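Local coordinates for protein lysine cyclodeaminase (Streptomyces pristinaespiralis, PDB 5YU3) that catalyses the NAD-dependent cyclisation of L-lysine with loss of ammonia, giving L-pipecolic acid, and also recognises L-ornithine, whose cyclisation gives proline, at residues I230-A235 and V298-G303; T209-G214 and K240-L245. One frame throughout, in Å; residues are numbered along the deposited sequence.

Interaction 1. Residues I230-A235 and V298-G303; sequences INAVGA and VFDSTG. With NA (sodium ion), chain E; NAD (nicotinamide-adenine-dinucleotide), chain F; PRO (proline), chain G.
Ala232 is clasped by Phe299 and Ser301 across two neighbouring parallel strands, 229-232 and 297-300, of the seven-stranded sheet in the Rossmann-type NAD-binding domain. Ala232 N donates to Phe299 O at 2.8 Å, and Ala232 O accepts from Ser301 N. Phe299 N closes the ladder on Ile230 O. On one face of the sheet Val298 packs its two methyls on the CB atoms of Ile230 and Ala232. On the other, Asn231 OD1 sits at the edge of the Phe299 ring, in its plane, 3.6 Å from Phe299 CD2, with the amide turned 82° from the ring. That amide is held from outside the segments, OD1 by His229 and ND2 by Ser130 and Ser206.

Beyond the strand ends the two segments run on into the cofactor site. Ser301 is worth following outward. Ser301 CB rests 3.5 Å from Ala232 O and just reaches CG2 of Val233. With chi1 at -179°, Ser301 OG is trans to the backbone N and runs out to the cofactor, where it accepts from NAD N7N at 3.1 Å. Val233 O takes another bond from NAD N7N at 3.0 Å, much straighter, at 169°. The nicotinamide amide is therefore gripped by both segments, while the backbone N and O of Ala235 hold the two hydroxyls of its ribose.

Four oxygens converge on the sodium ion: Ala232 O, Gly234 O, Asp300 OD1 and Ser301 O. The sodium ion lies 2.7 Å from Ser301 O. Asp300 OD1 and OD2 are also held, by Glu266 N and Cys267 N. Ala232 O and Ser301 O lie only 3.2 Å apart, two acceptors that would otherwise repel; the shared cation probably offsets that repulsion and ties the turn at 232-234 to the end of strand 297-300.

Interaction 2. Residues T209-G214 and K240-L245; sequences TSVAVG and KTELPL. With NAD (nicotinamide-adenine-dinucleotide), chain F.
Two bends, chi2 at -115° and chi4 at 62°, swing the ammonium of Lys240 back onto the carbonyls of Thr209 and Val211, while Glu242, extended beyond CG, reaches across to Thr209 from the opposite direction. The two segments are loops following strands 204-207 and 229-232 of the Rossmann-type domain, and the first is shaped by an ST turn: Thr209 OG1 accepts from Val211 N at 3.2 Å.

Thr209 OG1 in turn donates to Glu242 OE2 at 2.7 Å, on the anti lone pair of the carboxylate. Thr209 N meets Glu242 OE2 too, at 2.8 Å and nearly along its C-O axis, so OE2 is gripped twice by one residue; OE1 turns to Thr207. Lys240 NZ stands above the carbonyl plane of Thr209 O at 2.9 Å, but takes Val211 O in plane, on a lone pair, at 3.1 Å. Lys240 NZ also makes a salt bridge to Asp236 and a weak bond to the ribose O3D of NAD. With an alanine here, the carbonyls of Thr209 and Val211 would probably lose the donor they share and Asp236 its cationic mate.

The 209-211 turn matters to the cofactor, since Ser210 N donates to NAD O4B at 3.1 Å and Thr209 CG2 packs against the adenine. Val211 CG1 rests on Thr241 O and, at longer range, Glu242 CG. Farther out, one water spans the loops, donating to Ala212 O at 2.7 Å and accepting from Thr241 N at 3.0 Å.

The four segments alternate along the chain, 209-214, 230-235, 240-245, 298-303, so the two contacts interlock, with centres about 11 Å apart. They touch directly: Glu242 OE1 lies 3.0 Å from Gly234 N, and Lys240 CE lies 3.6 Å from Ala235 N. One NAD runs past both, its nicotinamide end on interaction 1 and its adenosine end on interaction 2. They converge on the ribose next to the nicotinamide, whose O3D is met from 230-235 and, weakly, from 240-245. The Glu242 side chain is about 5 Å from the sodium ion, whereas the side chain of Lys240 is about 8 Å from the bound proline, which lies against 298-303 and Ala235.

Interaction 1. Residues I230-A235 and V298-G303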
# COMPACT_ATOMS: atom_id res chain seq x y z
N ILE A 230 -3.93 15.20 27.82
CA ILE A 230 -3.77 13.79 27.51
C ILE A 230 -3.43 13.65 26.03
O ILE A 230 -4.15 14.18 25.18
CB ILE A 230 -5.04 12.98 27.82
CG1 ILE A 230 -5.50 13.19 29.26
CG2 ILE A 230 -4.79 11.48 27.52
CD1 ILE A 230 -6.82 12.47 29.59
N ASN A 231 -2.36 12.92 25.73
CA ASN A 231 -2.11 12.43 24.37
C ASN A 231 -2.69 11.02 24.30
O ASN A 231 -2.17 10.09 24.92
CB ASN A 231 -0.62 12.43 24.03
CG ASN A 231 0.03 13.77 24.26
OD1 ASN A 231 -0.24 14.74 23.55
ND2 ASN A 231 0.90 13.84 25.27
N ALA A 232 -3.81 10.88 23.57
CA ALA A 232 -4.46 9.58 23.40
C ALA A 232 -3.87 8.95 22.14
O ALA A 232 -4.22 9.32 21.02
CB ALA A 232 -5.97 9.76 23.31
N VAL A 233 -2.94 8.01 22.32
CA VAL A 233 -2.08 7.59 21.22
C VAL A 233 -2.51 6.23 20.70
O VAL A 233 -2.38 5.94 19.50
CB VAL A 233 -0.60 7.57 21.65
CG1 VAL A 233 0.29 6.98 20.55
CG2 VAL A 233 -0.15 8.98 22.01
N GLY A 234 -3.04 5.39 21.60
CA GLY A 234 -3.50 4.07 21.21
C GLY A 234 -4.51 4.15 20.08
O GLY A 234 -5.38 5.02 20.09
N ALA A 235 -4.37 3.28 19.08
CA ALA A 235 -5.17 3.34 17.86
C ALA A 235 -4.85 2.13 17.00
O ALA A 235 -3.68 1.89 16.70
CB ALA A 235 -4.88 4.62 17.05
N VAL A 298 -7.39 17.00 25.22
CA VAL A 298 -7.04 15.69 24.69
C VAL A 298 -6.55 15.88 23.26
O VAL A 298 -7.24 16.52 22.46
CB VAL A 298 -8.22 14.71 24.71
CG1 VAL A 298 -7.87 13.44 23.93
CG2 VAL A 298 -8.62 14.39 26.14
N PHE A 299 -5.38 15.34 22.96
CA PHE A 299 -4.88 15.22 21.59
C PHE A 299 -5.20 13.79 21.16
O PHE A 299 -4.63 12.84 21.71
CB PHE A 299 -3.39 15.52 21.51
CG PHE A 299 -2.72 15.09 20.21
CD1 PHE A 299 -3.33 15.34 18.98
CD2 PHE A 299 -1.49 14.45 20.22
CE1 PHE A 299 -2.71 14.96 17.77
CE2 PHE A 299 -0.85 14.07 19.03
CZ PHE A 299 -1.47 14.32 17.80
N ASP A 300 -6.13 13.66 20.22
CA ASP A 300 -6.54 12.36 19.69
C ASP A 300 -5.62 12.01 18.53
O ASP A 300 -5.78 12.52 17.42
CB ASP A 300 -8.00 12.41 19.24
CG ASP A 300 -8.56 11.03 18.96
OD1 ASP A 300 -7.90 10.03 19.33
OD2 ASP A 300 -9.68 10.94 18.41
N SER A 301 -4.64 11.14 18.80
CA SER A 301 -3.58 10.80 17.85
C SER A 301 -3.91 9.46 17.20
O SER A 301 -4.15 8.47 17.90
CB SER A 301 -2.22 10.74 18.56
OG SER A 301 -1.17 10.43 17.65
N THR A 302 -3.95 9.45 15.87
CA THR A 302 -4.10 8.22 15.11
C THR A 302 -2.93 7.94 14.19
O THR A 302 -2.76 6.78 13.78
CB THR A 302 -5.39 8.26 14.26
OG1 THR A 302 -5.29 9.33 13.30
CG2 THR A 302 -6.60 8.49 15.16
N GLY A 303 -2.12 8.95 13.88
CA GLY A 303 -1.00 8.81 12.96
C GLY A 303 -1.48 8.99 11.53
O GLY A 303 -2.53 8.47 11.16
NA NA E . -6.17 7.83 19.59
PA NAD F . 3.34 -2.43 22.59
O1A NAD F . 2.78 -3.80 22.43
O2A NAD F . 4.84 -2.21 22.54
O5B NAD F . 2.87 -1.85 24.01
C5B NAD F . 1.48 -1.82 24.35
C4B NAD F . 1.39 -2.01 25.86
O4B NAD F . 0.04 -1.81 26.28
C3B NAD F . 1.76 -3.44 26.27
O3B NAD F . 2.88 -3.41 27.18
C2B NAD F . 0.51 -3.96 26.95
O2B NAD F . 0.76 -4.80 28.07
C1B NAD F . -0.16 -2.68 27.40
N9A NAD F . -1.60 -2.74 27.68
C8A NAD F . -2.56 -3.47 27.05
N7A NAD F . -3.78 -3.23 27.61
C5A NAD F . -3.60 -2.33 28.61
C6A NAD F . -4.44 -1.64 29.60
N6A NAD F . -5.77 -1.85 29.66
N1A NAD F . -3.83 -0.77 30.44
C2A NAD F . -2.51 -0.52 30.42
N3A NAD F . -1.68 -1.13 29.55
C4A NAD F . -2.16 -2.02 28.64
O3 NAD F . 2.63 -1.49 21.46
PN NAD F . 3.01 0.01 21.07
O1N NAD F . 3.45 0.74 22.31
O2N NAD F . 3.91 -0.04 19.85
O5D NAD F . 1.59 0.59 20.56
C5D NAD F . 0.57 0.93 21.50
C4D NAD F . -0.61 1.53 20.75
O4D NAD F . -0.19 2.69 20.02
C3D NAD F . -1.18 0.58 19.71
O3D NAD F . -2.61 0.74 19.67
C2D NAD F . -0.61 1.10 18.41
O2D NAD F . -1.36 0.69 17.26
C1D NAD F . -0.67 2.59 18.68
N1N NAD F . 0.16 3.41 17.81
C2N NAD F . -0.29 4.64 17.50
C3N NAD F . 0.44 5.48 16.67
C7N NAD F . -0.10 6.84 16.38
O7N NAD F . 0.38 7.51 15.49
N7N NAD F . -1.09 7.32 17.16
C4N NAD F . 1.67 5.06 16.17
C5N NAD F . 2.12 3.79 16.53
C6N NAD F . 1.35 2.98 17.36
N PRO G . -1.40 3.58 13.69
CA PRO G . 0.10 3.28 13.39
C PRO G . 0.70 4.36 12.45
O PRO G . 1.76 4.01 11.91
CB PRO G . 0.06 2.11 12.87
CG PRO G . -1.12 1.37 13.69
CD PRO G . -1.78 2.30 14.32
OXT PRO G . 0.19 5.52 12.27

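Interaction 2. Residues T209-G214 and K240-L245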
# COMPACT_ATOMS: atom_id res chain seq x y z
N THR A 209 -1.64 1.90 24.65
CA THR A 209 -1.84 0.52 25.06
C THR A 209 -2.27 -0.33 23.88
O THR A 209 -2.79 0.18 22.88
CB THR A 209 -2.94 0.40 26.13
OG1 THR A 209 -4.21 0.56 25.50
CG2 THR A 209 -2.76 1.48 27.19
N SER A 210 -2.10 -1.64 24.03
CA SER A 210 -2.68 -2.62 23.12
C SER A 210 -3.99 -3.18 23.67
O SER A 210 -4.29 -4.36 23.51
CB SER A 210 -1.69 -3.74 22.84
OG SER A 210 -1.17 -4.26 24.06
N VAL A 211 -4.78 -2.33 24.34
CA VAL A 211 -6.07 -2.77 24.88
C VAL A 211 -6.95 -3.24 23.74
O VAL A 211 -6.93 -2.68 22.63
CB VAL A 211 -6.75 -1.65 25.69
CG1 VAL A 211 -7.18 -0.50 24.79
CG2 VAL A 211 -7.95 -2.19 26.49
N ALA A 212 -7.73 -4.29 23.99
CA ALA A 212 -8.57 -4.87 22.96
C ALA A 212 -9.82 -4.02 22.72
O ALA A 212 -10.18 -3.15 23.52
CB ALA A 212 -8.98 -6.30 23.35
N VAL A 213 -10.46 -4.28 21.58
CA VAL A 213 -11.72 -3.62 21.24
C VAL A 213 -12.71 -3.83 22.38
O VAL A 213 -12.92 -4.96 22.84
CB VAL A 213 -12.27 -4.18 19.91
CG1 VAL A 213 -13.75 -3.81 19.73
CG2 VAL A 213 -11.43 -3.68 18.74
N GLY A 214 -13.32 -2.74 22.83
CA GLY A 214 -14.37 -2.80 23.83
C GLY A 214 -13.92 -2.96 25.26
O GLY A 214 -14.77 -3.08 26.15
N LYS A 240 -11.74 0.18 19.32
CA LYS A 240 -10.73 0.29 20.36
C LYS A 240 -10.65 1.75 20.79
O LYS A 240 -10.43 2.63 19.96
CB LYS A 240 -9.36 -0.18 19.85
CG LYS A 240 -8.23 -0.04 20.87
CD LYS A 240 -7.17 0.96 20.42
CE LYS A 240 -5.96 0.96 21.38
NZ LYS A 240 -5.28 -0.39 21.41
N THR A 241 -10.87 1.99 22.08
CA THR A 241 -10.69 3.31 22.67
C THR A 241 -9.96 3.14 24.00
O THR A 241 -9.88 2.04 24.56
CB THR A 241 -12.02 4.02 22.91
OG1 THR A 241 -12.85 3.19 23.74
CG2 THR A 241 -12.74 4.31 21.59
N GLU A 242 -9.44 4.26 24.51
CA GLU A 242 -8.68 4.24 25.75
C GLU A 242 -9.22 5.16 26.83
O GLU A 242 -8.95 4.92 28.01
CB GLU A 242 -7.21 4.63 25.48
CG GLU A 242 -6.49 3.62 24.60
CD GLU A 242 -5.05 3.99 24.33
OE1 GLU A 242 -4.76 5.18 24.06
OE2 GLU A 242 -4.20 3.07 24.39
N LEU A 243 -9.99 6.20 26.47
CA LEU A 243 -10.36 7.17 27.49
C LEU A 243 -11.83 7.04 27.86
O LEU A 243 -12.66 6.56 27.07
CB LEU A 243 -10.10 8.61 27.02
CG LEU A 243 -8.66 8.99 26.68
CD1 LEU A 243 -8.58 10.48 26.31
CD2 LEU A 243 -7.76 8.69 27.86
N PRO A 244 -12.20 7.45 29.07
CA PRO A 244 -13.61 7.38 29.46
C PRO A 244 -14.42 8.48 28.80
O PRO A 244 -13.97 9.61 28.65
CB PRO A 244 -13.56 7.54 30.98
CG PRO A 244 -12.11 8.17 31.26
CD PRO A 244 -11.36 7.95 30.21
N LEU A 245 -15.64 8.12 28.37
CA LEU A 245 -16.49 9.08 27.67
C LEU A 245 -16.68 10.36 28.49
O LEU A 245 -16.62 11.47 27.95
CB LEU A 245 -17.85 8.45 27.35
CG LEU A 245 -18.86 9.39 26.69
CD1 LEU A 245 -18.34 9.89 25.33
CD2 LEU A 245 -20.23 8.71 26.54
PA NAD F . 3.34 -2.43 22.59
O1A NAD F . 2.78 -3.80 22.43
O2A NAD F . 4.84 -2.21 22.54
O5B NAD F . 2.87 -1.85 24.01
C5B NAD F . 1.48 -1.82 24.35
C4B NAD F . 1.39 -2.01 25.86
O4B NAD F . 0.04 -1.81 26.28
C3B NAD F . 1.76 -3.44 26.27
O3B NAD F . 2.88 -3.41 27.18
C2B NAD F . 0.51 -3.96 26.95
O2B NAD F . 0.76 -4.80 28.07
C1B NAD F . -0.16 -2.68 27.40
N9A NAD F . -1.60 -2.74 27.68
C8A NAD F . -2.56 -3.47 27.05
N7A NAD F . -3.78 -3.23 27.61
C5A NAD F . -3.60 -2.33 28.61
C6A NAD F . -4.44 -1.64 29.60
N6A NAD F . -5.77 -1.85 29.66
N1A NAD F . -3.83 -0.77 30.44
C2A NAD F . -2.51 -0.52 30.42
N3A NAD F . -1.68 -1.13 29.55
C4A NAD F . -2.16 -2.02 28.64
O3 NAD F . 2.63 -1.49 21.46
PN NAD F . 3.01 0.01 21.07
O1N NAD F . 3.45 0.74 22.31
O2N NAD F . 3.91 -0.04 19.85
O5D NAD F . 1.59 0.59 20.56
C5D NAD F . 0.57 0.93 21.50
C4D NAD F . -0.61 1.53 20.75
O4D NAD F . -0.19 2.69 20.02
C3D NAD F . -1.18 0.58 19.71
O3D NAD F . -2.61 0.74 19.67
C2D NAD F . -0.61 1.10 18.41
O2D NAD F . -1.36 0.69 17.26
C1D NAD F . -0.67 2.59 18.68
N1N NAD F . 0.16 3.41 17.81
C2N NAD F . -0.29 4.64 17.50
C3N NAD F . 0.44 5.48 16.67
C7N NAD F . -0.10 6.84 16.38
O7N NAD F . 0.38 7.51 15.49
N7N NAD F . -1.09 7.32 17.16
C4N NAD F . 1.67 5.06 16.17
C5N NAD F . 2.12 3.79 16.53
C6N NAD F . 1.35 2.98 17.36
O HOH W 1 -11.00 -0.53 23.65